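Local coordinates for protein CalsepRRP (Calystegia sepium, PDB 1JY5) that belongs to the RNase T2 family, whose active members cleave RNA, although whether it does so itself is uncertain, at residues I132-I135 with L136-S139; L113-Q116 with Y117-F120; D94-D97 with L98-E101. All coordinates share one frame; numbering follows the deposited sequence.

Interaction 1 (I132-I135 with L136-S139)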
ATOM      1  N   ILE A 132       4.233  -1.537   9.713  1.00 17.65           N
ATOM      2  CA  ILE A 132       4.992  -2.689   9.262  1.00 19.11           C
ATOM      3  C   ILE A 132       6.489  -2.413   9.283  1.00 20.75           C
ATOM      4  O   ILE A 132       7.285  -3.311   9.553  1.00 20.86           O
ATOM      5  CB  ILE A 132       4.559  -3.099   7.849  1.00 19.83           C
ATOM      6  CG1 ILE A 132       3.038  -3.300   7.823  1.00 17.72           C
ATOM      7  CG2 ILE A 132       5.269  -4.377   7.433  1.00 20.34           C
ATOM      8  CD1 ILE A 132       2.528  -4.297   8.874  1.00 20.09           C
ATOM      9  N   SER A 133       6.873  -1.171   9.009  1.00 21.60           N
ATOM     10  CA  SER A 133       8.285  -0.796   9.012  1.00 23.73           C
ATOM     11  C   SER A 133       8.882  -0.988  10.406  1.00 23.73           C
ATOM     12  O   SER A 133      10.027  -1.418  10.543  1.00 22.82           O
ATOM     13  CB  SER A 133       8.449   0.661   8.569  1.00 23.65           C
ATOM     14  OG  SER A 133       7.983   0.843   7.242  1.00 23.96           O
ATOM     15  N   GLU A 134       8.094  -0.673  11.432  1.00 24.70           N
ATOM     16  CA  GLU A 134       8.525  -0.808  12.822  1.00 26.71           C
ATOM     17  C   GLU A 134       8.601  -2.278  13.227  1.00 25.91           C
ATOM     18  O   GLU A 134       9.493  -2.683  13.973  1.00 26.34           O
ATOM     19  CB  GLU A 134       7.555  -0.070  13.756  1.00 30.03           C
ATOM     20  CG  GLU A 134       7.897  -0.200  15.242  1.00 37.50           C
ATOM     21  CD  GLU A 134       6.873   0.464  16.153  1.00 41.13           C
ATOM     22  OE1 GLU A 134       6.637   1.681  16.001  1.00 44.36           O
ATOM     23  OE2 GLU A 134       6.308  -0.231  17.027  1.00 44.02           O
ATOM     24  N   ILE A 135       7.658  -3.075  12.739  1.00 24.65           N
ATOM     25  CA  ILE A 135       7.646  -4.496  13.057  1.00 24.63           C
ATOM     26  C   ILE A 135       8.899  -5.170  12.503  1.00 25.04           C
ATOM     27  O   ILE A 135       9.524  -5.992  13.176  1.00 24.61           O
ATOM     28  CB  ILE A 135       6.399  -5.190  12.476  1.00 23.65           C
ATOM     29  CG1 ILE A 135       5.155  -4.747  13.254  1.00 23.78           C
ATOM     30  CG2 ILE A 135       6.565  -6.706  12.536  1.00 24.18           C
ATOM     31  CD1 ILE A 135       3.848  -5.280  12.694  1.00 20.67           C
ATOM     32  N   LEU A 136       9.269  -4.818  11.277  1.00 25.35           N
ATOM     33  CA  LEU A 136      10.457  -5.403  10.669  1.00 27.40           C
ATOM     34  C   LEU A 136      11.731  -4.926  11.365  1.00 27.68           C
ATOM     35  O   LEU A 136      12.612  -5.729  11.666  1.00 27.03           O
ATOM     36  CB  LEU A 136      10.524  -5.066   9.176  1.00 26.12           C
ATOM     37  CG  LEU A 136       9.467  -5.709   8.275  1.00 25.55           C
ATOM     38  CD1 LEU A 136       9.798  -5.392   6.825  1.00 24.04           C
ATOM     39  CD2 LEU A 136       9.431  -7.220   8.493  1.00 24.60           C
ATOM     40  N   SER A 137      11.824  -3.627  11.632  1.00 29.73           N
ATOM     41  CA  SER A 137      13.010  -3.082  12.284  1.00 32.82           C
ATOM     42  C   SER A 137      13.277  -3.732  13.639  1.00 33.42           C
ATOM     43  O   SER A 137      14.419  -4.053  13.966  1.00 33.58           O
ATOM     44  CB  SER A 137      12.888  -1.562  12.448  1.00 33.79           C
ATOM     45  OG  SER A 137      11.750  -1.210  13.210  1.00 38.59           O
ATOM     46  N   GLU A 138      12.226  -3.939  14.424  1.00 34.15           N
ATOM     47  CA  GLU A 138      12.384  -4.553  15.736  1.00 34.83           C
ATOM     48  C   GLU A 138      12.747  -6.036  15.638  1.00 35.22           C
ATOM     49  O   GLU A 138      13.032  -6.681  16.646  1.00 35.22           O
ATOM     50  CB  GLU A 138      11.103  -4.374  16.556  1.00 36.38           C
ATOM     51  CG  GLU A 138      10.658  -2.921  16.651  1.00 39.55           C
ATOM     52  CD  GLU A 138       9.429  -2.738  17.511  1.00 42.16           C
ATOM     53  OE1 GLU A 138       8.533  -3.609  17.464  1.00 44.57           O
ATOM     54  OE2 GLU A 138       9.348  -1.713  18.218  1.00 43.49           O
ATOM     55  N   SER A 139      12.738  -6.578  14.422  1.00 33.80           N
ATOM     56  CA  SER A 139      13.085  -7.981  14.219  1.00 33.30           C
ATOM     57  C   SER A 139      14.411  -8.155  13.489  1.00 31.93           C
ATOM     58  O   SER A 139      14.759  -9.262  13.072  1.00 32.11           O
ATOM     59  CB  SER A 139      11.982  -8.705  13.446  1.00 33.93           C
ATOM     60  OG  SER A 139      10.955  -9.141  14.317  1.00 37.96           O
TER
HETATM   61  O   HOH W   1       9.027  -7.338  15.193  1.00 22.13           O
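Ile132 and Leu136 stand one helical turn apart in the short helix 132-137, joined through backbone and side chains alike. The backbone supplies three regular bonds of the i to i+4 kind: Leu136 N reaches Ile132 O at 3.0 Å, Ser137 N reaches Ser133 O, and Glu138 N reaches Glu134 O. Beyond them, Ser139 N bonds back to Leu136 O.

A second polar kind comes from the Ser137 hydroxyl. With OG held between its own backbone N and carbonyl carbon (chi1 59°), it lies back against the preceding turn, 2.8 Å from Glu134 O and 3.2 Å from Ser133 O; its single proton has both as possible acceptors. Serine suits this place because its short arm returns the hydroxyl to the main chain. Ser133 OG instead bonds to Phe40 N of strand 40-48. A water lies 2.8 Å from Ser139 OG and also donates to Ile135 O, although that second distance is unusually short and should be read with caution.

The apolar contact is light: Ile132 CG2 approaches Leu136 CG at 4.5 Å. Both branched side chains also pack on Phe40, while Leu136 and Ile135 reach helix 151-162, so this side of the helix faces the protein interior.

Charge dominates the outer side. Glu134 and Glu138, both extended beyond CG, slant across each other with their carboxylate planes 45° apart, and the two OE2 atoms come to 3.6 Å.

Chemically, then, the turn is amphipathic: Ile132 and Leu136 suit the inner side because their branched hydrocarbon chains fill it against Phe40 without burying a polar group, whereas the like-charged glutamates probably repel each other somewhat, an effect that their exposure to solvent is likely to soften.

Interaction 2 (L113-Q116 with Y117-F120)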
ATOM      1  N   LEU A 113     -17.253   2.499   3.430  1.00 15.10           N
ATOM      2  CA  LEU A 113     -16.637   3.813   3.559  1.00 15.67           C
ATOM      3  C   LEU A 113     -17.494   4.633   2.594  1.00 16.65           C
ATOM      4  O   LEU A 113     -17.524   4.357   1.394  1.00 16.34           O
ATOM      5  CB  LEU A 113     -15.162   3.761   3.130  1.00 13.50           C
ATOM      6  CG  LEU A 113     -14.376   2.707   3.924  1.00 13.04           C
ATOM      7  CD1 LEU A 113     -12.893   2.722   3.534  1.00 10.87           C
ATOM      8  CD2 LEU A 113     -14.521   2.982   5.416  1.00 13.17           C
ATOM      9  N   GLY A 114     -18.207   5.620   3.135  1.00 15.55           N
ATOM     10  CA  GLY A 114     -19.136   6.407   2.340  1.00 16.63           C
ATOM     11  C   GLY A 114     -18.683   7.536   1.446  1.00 17.38           C
ATOM     12  O   GLY A 114     -19.454   7.987   0.595  1.00 17.29           O
ATOM     13  N   ASN A 115     -17.457   8.009   1.621  1.00 16.11           N
ATOM     14  CA  ASN A 115     -16.961   9.102   0.791  1.00 15.09           C
ATOM     15  C   ASN A 115     -15.439   9.089   0.756  1.00 15.31           C
ATOM     16  O   ASN A 115     -14.808   8.299   1.451  1.00 14.10           O
ATOM     17  CB  ASN A 115     -17.481  10.450   1.316  1.00 15.12           C
ATOM     18  CG  ASN A 115     -17.066  10.722   2.751  1.00 15.53           C
ATOM     19  OD1 ASN A 115     -15.897  10.578   3.105  1.00 15.05           O
ATOM     20  ND2 ASN A 115     -18.024  11.136   3.582  1.00 16.16           N
ATOM     21  N   GLN A 116     -14.870   9.952  -0.075  1.00 13.83           N
ATOM     22  CA  GLN A 116     -13.425  10.068  -0.253  1.00 15.75           C
ATOM     23  C   GLN A 116     -12.639  10.295   1.011  1.00 14.23           C
ATOM     24  O   GLN A 116     -11.586   9.690   1.210  1.00 14.78           O
ATOM     25  CB  GLN A 116     -13.108  11.226  -1.174  1.00 14.38           C
ATOM     26  CG  GLN A 116     -13.673  11.089  -2.525  1.00 21.63           C
ATOM     27  CD  GLN A 116     -13.508  12.358  -3.308  1.00 16.99           C
ATOM     28  OE1 GLN A 116     -12.402  12.883  -3.440  1.00 16.17           O
ATOM     29  NE2 GLN A 116     -14.608  12.865  -3.836  1.00 18.48           N
ATOM     30  N   TYR A 117     -13.127  11.208   1.845  1.00 13.69           N
ATOM     31  CA  TYR A 117     -12.438  11.513   3.083  1.00 12.54           C
ATOM     32  C   TYR A 117     -12.360  10.278   3.954  1.00 12.75           C
ATOM     33  O   TYR A 117     -11.309   9.978   4.524  1.00 10.93           O
ATOM     34  CB  TYR A 117     -13.140  12.616   3.868  1.00 12.29           C
ATOM     35  CG  TYR A 117     -12.399  12.939   5.143  1.00 14.39           C
ATOM     36  CD1 TYR A 117     -11.304  13.808   5.132  1.00 13.56           C
ATOM     37  CD2 TYR A 117     -12.717  12.294   6.343  1.00 13.25           C
ATOM     38  CE1 TYR A 117     -10.541  14.021   6.282  1.00 14.25           C
ATOM     39  CE2 TYR A 117     -11.955  12.500   7.499  1.00 13.15           C
ATOM     40  CZ  TYR A 117     -10.865  13.364   7.456  1.00 14.56           C
ATOM     41  OH  TYR A 117     -10.081  13.562   8.575  1.00 13.91           O
ATOM     42  N   GLU A 118     -13.475   9.566   4.076  1.00 12.99           N
ATOM     43  CA  GLU A 118     -13.483   8.365   4.902  1.00 14.33           C
ATOM     44  C   GLU A 118     -12.553   7.325   4.295  1.00 14.04           C
ATOM     45  O   GLU A 118     -11.847   6.619   5.017  1.00 12.94           O
ATOM     46  CB  GLU A 118     -14.909   7.814   5.044  1.00 13.82           C
ATOM     47  CG  GLU A 118     -15.879   8.851   5.615  1.00 16.88           C
ATOM     48  CD  GLU A 118     -17.231   8.284   6.022  1.00 16.73           C
ATOM     49  OE1 GLU A 118     -17.577   7.169   5.592  1.00 16.14           O
ATOM     50  OE2 GLU A 118     -17.953   8.974   6.769  1.00 19.39           O
ATOM     51  N   TYR A 119     -12.533   7.238   2.969  1.00 13.45           N
ATOM     52  CA  TYR A 119     -11.655   6.268   2.321  1.00 14.31           C
ATOM     53  C   TYR A 119     -10.179   6.538   2.645  1.00 13.39           C
ATOM     54  O   TYR A 119      -9.480   5.659   3.158  1.00 12.04           O
ATOM     55  CB  TYR A 119     -11.855   6.286   0.802  1.00 13.00           C
ATOM     56  CG  TYR A 119     -10.829   5.447   0.058  1.00 14.28           C
ATOM     57  CD1 TYR A 119     -10.878   4.050   0.090  1.00 12.67           C
ATOM     58  CD2 TYR A 119      -9.794   6.056  -0.649  1.00 10.33           C
ATOM     59  CE1 TYR A 119      -9.915   3.280  -0.569  1.00 12.53           C
ATOM     60  CE2 TYR A 119      -8.827   5.302  -1.306  1.00 13.38           C
ATOM     61  CZ  TYR A 119      -8.894   3.915  -1.262  1.00 14.36           C
ATOM     62  OH  TYR A 119      -7.938   3.172  -1.907  1.00 12.70           O
ATOM     63  N   PHE A 120      -9.708   7.751   2.357  1.00 13.24           N
ATOM     64  CA  PHE A 120      -8.308   8.091   2.601  1.00 13.73           C
ATOM     65  C   PHE A 120      -7.894   8.138   4.080  1.00 11.89           C
ATOM     66  O   PHE A 120      -6.807   7.669   4.439  1.00 10.32           O
ATOM     67  CB  PHE A 120      -7.948   9.416   1.908  1.00 13.20           C
ATOM     68  CG  PHE A 120      -7.870   9.314   0.404  1.00 15.32           C
ATOM     69  CD1 PHE A 120      -8.933   9.722  -0.398  1.00 14.17           C
ATOM     70  CD2 PHE A 120      -6.743   8.769  -0.209  1.00 15.91           C
ATOM     71  CE1 PHE A 120      -8.877   9.584  -1.791  1.00 14.39           C
ATOM     72  CE2 PHE A 120      -6.678   8.627  -1.601  1.00 15.88           C
ATOM     73  CZ  PHE A 120      -7.749   9.035  -2.392  1.00 13.77           C
TER
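Asn115 and Glu118 cross at about a right angle where the chain enters helix 116-129, their amide and carboxylate planes 59° apart. The asparagine side chain turns back over its own backbone (chi1 59°), which brings OD1 to Glu118 N at 2.8 Å; the N-H meets the oxygen almost straight, close to the line of the C=O bond. The same oxygen rests against Glu118 CG, and Asn115 ND2 lies across the glutamate chain, 3.8 Å from Glu118 CD.

Glu118 reaches back toward the start of the segment. Its OE1 accepts from Gly114 N at 3.0 Å, met on the anti side and 31° out of the carboxylate plane, so Glu118 gives its amide N-H to the cap and takes that of Gly114. Glutamate has just the length to reach the residue just before the cap.

On the inner side, Leu113 CD1 comes obliquely to the Tyr119 ring, 4.2 Å from Tyr119 CD1, an apolar neighbour for a buried aromatic whose hydroxyl bonds to Leu45 O. Phe120 is placed with its CD1 edge 3.1 Å from Gln116 O, and one of its faces receives Tyr119 CD2 over the ring centre. Gln116 itself sends OE1 out to Asp64 N.

Tyr119 N to Asn115 O and Phe120 N to Gln116 O begin the regular helical bonding. An asparagine whose side-chain carbonyl takes the N-H three residues on is a classic helix N-cap.

Interaction 3 (D94-D97 with L98-E101)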
ATOM      1  N   ASP A  94      -4.652  10.367 -14.633  1.00 23.69           N
ATOM      2  CA  ASP A  94      -4.894  10.926 -13.311  1.00 26.58           C
ATOM      3  C   ASP A  94      -3.854  11.966 -12.943  1.00 26.84           C
ATOM      4  O   ASP A  94      -2.678  11.831 -13.278  1.00 29.07           O
ATOM      5  CB  ASP A  94      -4.887   9.814 -12.267  1.00 25.16           C
ATOM      6  CG  ASP A  94      -6.011   8.832 -12.475  1.00 25.65           C
ATOM      7  OD1 ASP A  94      -7.173   9.211 -12.233  1.00 30.42           O
ATOM      8  OD2 ASP A  94      -5.735   7.694 -12.894  1.00 26.31           O
ATOM      9  N   ALA A  95      -4.292  12.997 -12.234  1.00 29.26           N
ATOM     10  CA  ALA A  95      -3.396  14.068 -11.818  1.00 30.30           C
ATOM     11  C   ALA A  95      -2.476  13.620 -10.687  1.00 28.73           C
ATOM     12  O   ALA A  95      -1.452  14.249 -10.425  1.00 31.35           O
ATOM     13  CB  ALA A  95      -4.212  15.273 -11.375  1.00 31.92           C
ATOM     14  N   SER A  96      -2.838  12.527 -10.021  1.00 25.02           N
ATOM     15  CA  SER A  96      -2.041  12.024  -8.909  1.00 22.91           C
ATOM     16  C   SER A  96      -2.402  10.593  -8.556  1.00 21.45           C
ATOM     17  O   SER A  96      -3.424  10.062  -9.004  1.00 19.50           O
ATOM     18  CB  SER A  96      -2.277  12.882  -7.669  1.00 22.38           C
ATOM     19  OG  SER A  96      -3.595  12.668  -7.186  1.00 21.13           O
ATOM     20  N   ASP A  97      -1.565   9.990  -7.718  1.00 19.80           N
ATOM     21  CA  ASP A  97      -1.785   8.628  -7.269  1.00 18.89           C
ATOM     22  C   ASP A  97      -3.069   8.554  -6.447  1.00 17.08           C
ATOM     23  O   ASP A  97      -3.746   7.529  -6.441  1.00 16.91           O
ATOM     24  CB  ASP A  97      -0.569   8.121  -6.468  1.00 18.30           C
ATOM     25  CG  ASP A  97      -0.319   8.902  -5.177  1.00 20.03           C
ATOM     26  OD1 ASP A  97      -0.764  10.062  -5.044  1.00 22.37           O
ATOM     27  OD2 ASP A  97       0.361   8.351  -4.292  1.00 22.28           O
ATOM     28  N   LEU A  98      -3.416   9.650  -5.779  1.00 15.68           N
ATOM     29  CA  LEU A  98      -4.633   9.694  -4.975  1.00 15.34           C
ATOM     30  C   LEU A  98      -5.867   9.636  -5.878  1.00 15.20           C
ATOM     31  O   LEU A  98      -6.798   8.881  -5.611  1.00 13.75           O
ATOM     32  CB  LEU A  98      -4.675  10.975  -4.132  1.00 13.77           C
ATOM     33  CG  LEU A  98      -3.446  11.282  -3.264  1.00 17.94           C
ATOM     34  CD1 LEU A  98      -3.675  12.576  -2.476  1.00 16.79           C
ATOM     35  CD2 LEU A  98      -3.181  10.119  -2.301  1.00 14.30           C
ATOM     36  N   ALA A  99      -5.877  10.435  -6.943  1.00 13.92           N
ATOM     37  CA  ALA A  99      -7.008  10.443  -7.864  1.00 13.50           C
ATOM     38  C   ALA A  99      -7.133   9.066  -8.515  1.00 14.66           C
ATOM     39  O   ALA A  99      -8.240   8.569  -8.754  1.00 14.22           O
ATOM     40  CB  ALA A  99      -6.819  11.520  -8.932  1.00 13.87           C
ATOM     41  N   TYR A 100      -5.987   8.448  -8.782  1.00 12.87           N
ATOM     42  CA  TYR A 100      -5.937   7.117  -9.397  1.00 15.15           C
ATOM     43  C   TYR A 100      -6.562   6.040  -8.491  1.00 14.99           C
ATOM     44  O   TYR A 100      -7.429   5.277  -8.924  1.00 12.27           O
ATOM     45  CB  TYR A 100      -4.477   6.751  -9.709  1.00 15.66           C
ATOM     46  CG  TYR A 100      -4.258   5.325 -10.176  1.00 17.87           C
ATOM     47  CD1 TYR A 100      -4.273   4.998 -11.528  1.00 19.50           C
ATOM     48  CD2 TYR A 100      -4.014   4.310  -9.260  1.00 19.21           C
ATOM     49  CE1 TYR A 100      -4.045   3.690 -11.955  1.00 21.02           C
ATOM     50  CE2 TYR A 100      -3.789   3.004  -9.672  1.00 23.13           C
ATOM     51  CZ  TYR A 100      -3.803   2.696 -11.014  1.00 23.89           C
ATOM     52  OH  TYR A 100      -3.562   1.390 -11.410  1.00 27.22           O
ATOM     53  N   GLU A 101      -6.113   5.983  -7.238  1.00 13.83           N
ATOM     54  CA  GLU A 101      -6.619   5.000  -6.286  1.00 14.62           C
ATOM     55  C   GLU A 101      -8.081   5.249  -5.924  1.00 14.37           C
ATOM     56  O   GLU A 101      -8.837   4.307  -5.697  1.00 14.72           O
ATOM     57  CB  GLU A 101      -5.756   4.997  -5.017  1.00 14.21           C
ATOM     58  CG  GLU A 101      -4.326   4.511  -5.246  1.00 13.82           C
ATOM     59  CD  GLU A 101      -4.259   3.046  -5.653  1.00 19.13           C
ATOM     60  OE1 GLU A 101      -3.295   2.657  -6.350  1.00 20.21           O
ATOM     61  OE2 GLU A 101      -5.161   2.270  -5.266  1.00 19.92           O
TER
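Ser96 OG takes the N-H of Ala99 N at 3.2 Å, with an N-H...O angle of 168°, and so forms the N-cap of helix 97-106. A weak second bond comes to the same oxygen from Leu98 N, strongly bent at 121°. Serine fits because its hydroxyl, turned between backbone N and carbonyl carbon (chi1 70°), faces the N-H groups of the first turn. Behind the cap, Tyr100 N bonds to Ser96 O and Glu101 N to Asp97 O at 2.9 Å.

Asp94, two residues before the cap, sets its carboxylate beside Tyr100: OD2 lies at the ring edge, 3.4 Å from Tyr100 CD1, with carboxylate and ring planes nearly perpendicular. An acidic group here, near the start of a helix, would probably be stabilised by the helix dipole and by the slightly positive ring hydrogens. Without the carboxylate, as with an alanine at this place, the edge of the Tyr100 ring is likely to lose its partner and a gap to open beside CD1.

Asp97 and Leu98 lie side by side and point the same way, with Asp97 OD1 3.4 Å from Leu98 CG; both side chains rest on Trp79.

Further out, Asp94 is tied to Ser87 by backbone bonds that pair strands 87-89 and 92-94, so the small hairpin positions the acid. The Tyr100 hydroxyl is held by Lys104 NZ. Glu101 begins the EWxKHGTC sequence characteristic of the second conserved active-site segment of the RNase T2 family, where active members usually carry a histidine in place of Tyr100. The Glu101 chain bends at chi2, its CG lying 3.3 Å from Asp97 O, and OE2 accepts from Trp46 NE1.

How the interactions relate
Along the chain the order is interaction 3, interaction 2, interaction 1, on the consecutive helices 97-106, 116-129 and 132-137. The first two are neighbours, with centres about 15 Å apart, and meet where Phe120 CZ packs 3.4 Å from Leu98 O. Interaction 1 lies about 28 Å from interaction 2 and 29 Å from interaction 3, centre to centre, on the other side of the chain's centre from interaction 3. Strand 40-48 of the antiparallel sheet connects all three: Phe40 meets helix 132-137, whereas Leu45 and Trp46 bind Tyr119 and Glu101. Two capped helix starts thus sit together around the region of the family's second conserved segment, with the third helix placed far from it.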